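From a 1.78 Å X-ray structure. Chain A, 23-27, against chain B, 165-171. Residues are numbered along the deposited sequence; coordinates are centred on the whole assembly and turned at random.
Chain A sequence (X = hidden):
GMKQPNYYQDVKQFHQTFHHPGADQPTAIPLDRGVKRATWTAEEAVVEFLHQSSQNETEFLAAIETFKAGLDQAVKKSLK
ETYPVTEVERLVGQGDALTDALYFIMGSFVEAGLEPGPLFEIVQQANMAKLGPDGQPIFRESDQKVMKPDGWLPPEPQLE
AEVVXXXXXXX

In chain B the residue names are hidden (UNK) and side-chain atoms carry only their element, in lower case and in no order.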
# COMPACT_ATOMS: atom_id res chain seq x y z
N ALA A 23 -7.37 -15.82 -6.78
CA ALA A 23 -7.31 -17.19 -6.23
C ALA A 23 -8.39 -17.47 -5.16
O ALA A 23 -8.57 -16.69 -4.23
CB ALA A 23 -5.93 -17.48 -5.66
N ASP A 24 -9.08 -18.60 -5.31
CA ASP A 24 -10.11 -19.06 -4.37
C ASP A 24 -9.51 -19.75 -3.15
O ASP A 24 -10.14 -19.81 -2.09
CB ASP A 24 -11.05 -20.05 -5.05
CG ASP A 24 -11.74 -19.47 -6.27
OD1 ASP A 24 -11.89 -18.22 -6.34
OD2 ASP A 24 -12.13 -20.27 -7.14
N GLN A 25 -8.33 -20.32 -3.34
CA GLN A 25 -7.50 -20.87 -2.27
C GLN A 25 -6.24 -20.02 -2.16
O GLN A 25 -5.71 -19.56 -3.17
CB GLN A 25 -7.16 -22.31 -2.59
CG GLN A 25 -8.39 -23.18 -2.66
CD GLN A 25 -8.05 -24.64 -2.66
OE1 GLN A 25 -7.59 -25.18 -1.65
NE2 GLN A 25 -8.28 -25.30 -3.79
N PRO A 26 -5.76 -19.78 -0.93
CA PRO A 26 -4.47 -19.11 -0.76
C PRO A 26 -3.39 -19.72 -1.65
O PRO A 26 -3.17 -20.92 -1.63
CB PRO A 26 -4.18 -19.30 0.73
CG PRO A 26 -5.56 -19.40 1.34
CD PRO A 26 -6.33 -20.19 0.36
N THR A 27 -2.76 -18.87 -2.47
CA THR A 27 -1.79 -19.30 -3.49
C THR A 27 -0.68 -18.25 -3.60
O THR A 27 -0.97 -17.09 -3.79
CB THR A 27 -2.44 -19.43 -4.87
OG1 THR A 27 -3.47 -20.43 -4.86
CG2 THR A 27 -1.39 -19.80 -5.92
N UNK B 165 -4.27 -21.50 8.56
CA UNK B 165 -5.70 -21.56 8.89
C UNK B 165 -6.59 -21.24 7.67
O UNK B 165 -7.55 -21.95 7.38
n UNK B 165 -10.10 -19.04 9.62
n UNK B 165 -8.12 -18.32 10.61
c UNK B 165 -7.48 -20.73 10.54
c UNK B 165 -7.92 -19.55 11.40
n UNK B 165 -9.23 -16.95 9.13
c UNK B 165 -9.15 -18.11 9.79
c UNK B 165 -6.03 -20.60 10.04
N UNK B 166 -6.28 -20.16 6.97
CA UNK B 166 -7.00 -19.82 5.73
C UNK B 166 -6.87 -20.88 4.64
O UNK B 166 -7.88 -21.22 3.99
c UNK B 166 -6.77 -15.99 5.38
c UNK B 166 -6.94 -17.32 6.07
n UNK B 166 -6.47 -14.96 6.15
o UNK B 166 -6.93 -15.89 4.16
c UNK B 166 -6.55 -18.48 5.18
N UNK B 167 -5.68 -21.45 4.48
CA UNK B 167 -5.49 -22.55 3.55
C UNK B 167 -6.41 -23.70 3.91
O UNK B 167 -7.07 -24.29 3.03
c UNK B 167 -4.04 -23.06 3.54
c UNK B 167 -1.16 -24.29 2.11
se UNK B 167 -1.16 -22.66 3.20
c UNK B 167 -3.01 -22.07 2.97
N UNK B 168 -6.47 -24.03 5.21
CA UNK B 168 -7.37 -25.11 5.68
C UNK B 168 -8.86 -24.81 5.48
O UNK B 168 -9.62 -25.69 5.06
c UNK B 168 -5.82 -26.19 7.40
c UNK B 168 -5.73 -26.61 8.87
c UNK B 168 -4.29 -26.88 9.29
c UNK B 168 -7.10 -25.43 7.16
n UNK B 168 -4.18 -26.87 10.77
N UNK B 169 -9.27 -23.59 5.81
CA UNK B 169 -10.65 -23.14 5.61
C UNK B 169 -11.09 -23.23 4.14
O UNK B 169 -12.24 -23.60 3.86
o UNK B 169 -12.48 -19.29 7.64
c UNK B 169 -12.19 -19.61 6.47
c UNK B 169 -12.20 -21.10 6.10
o UNK B 169 -11.88 -18.76 5.60
c UNK B 169 -10.78 -21.70 6.13
N UNK B 170 -10.19 -22.92 3.22
CA UNK B 170 -10.52 -22.86 1.78
C UNK B 170 -10.28 -24.16 1.04
O UNK B 170 -10.73 -24.34 -0.09
c UNK B 170 -9.74 -21.72 1.12
c UNK B 170 -11.86 -18.48 1.51
c UNK B 170 -11.59 -19.98 1.46
c UNK B 170 -10.10 -20.32 1.64
n UNK B 170 -11.33 -17.82 2.74
N UNK B 171 -9.57 -25.09 1.68
CA UNK B 171 -9.47 -26.44 1.16
C UNK B 171 -10.89 -27.01 0.99
O UNK B 171 -11.78 -26.81 1.83
OXT UNK B 171 -11.18 -27.68 -0.01
c UNK B 171 -8.63 -27.32 2.11
O HOH W 1 -6.44 -24.05 0.48

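Position 165 carries three carbons in a row, then a nitrogen, then a carbon bearing two further nitrogens. The side chain is out of reach of the chain A stretch and makes no contact with it. The guanidinium pattern identifies R165(B).

Position 166 has three carbons, the third bonded to one oxygen and one nitrogen, a terminal amide of glutamine length. Its CB lies 4.1 Å from CG of P26(A), and its backbone C is closer, at 3.8 Å from the same CG. This is Q166(B), whose amide is hydrogen-bonded elsewhere in the structure.

At position 167 the unbranched chain runs through two carbons, a selenium and a last carbon. The second carbon meets CB of P26(A) at 3.7 Å, an apolar contact, while the backbone N is 3.8 Å from CG of P26(A). Such a chain can only be selenomethionine, M167(B), and the carbon in contact is its CG.

Position 168 shows four carbons in a row ending in nitrogen. Its CA-to-CB bond points away from chain A, in keeping with the absence of contact. The pattern is that of lysine: K168(B).

Position 169 has three carbons, the third carrying two oxygens, and it too misses chain A; hence E169(B). Its carboxylate receives NH1 of R165(B) at OE2, 3.1 Å away, in a salt bridge spanning one helical turn; the backbone hydrogen bond from N of E169(B) to O of R165(B), 2.8 Å, marks the same turn.

Position 170 again has four carbons ending in nitrogen. Its CB is 3.8 Å from both O of D24(A) and CD of P26(A). Although CA-to-CB points toward chain A, the end of the side chain leads away. This is K170(B), and its NZ forms a salt bridge with OE1 of E169(B) at 3.1 Å.

Position 171 has one side-chain carbon and a backbone ending in O and OXT. Its CA lies 3.6 Å from OE1 of Q25(A). It is the C-terminal A171(B), and its N donates a hydrogen bond to O of M167(B) at 3.0 Å.

The contact is small, burying 262 Å² summed over both sides, and has no direct hydrogen bond or salt bridge across it. P26(A), whose CA-to-CB bond points toward chain B, contributes the largest covered area, packing its ring against Q166(B), M167(B) and the CB of K170(B). The polar link is indirect: water 1 donates to OE1 of Q25(A) at 2.7 Å and to O of M167(B) at 2.6 Å. Both its hydrogens are thus directed at acceptors, joining two oxygens that could not hydrogen-bond each other.

Chain B 165-171: RQMKEKA
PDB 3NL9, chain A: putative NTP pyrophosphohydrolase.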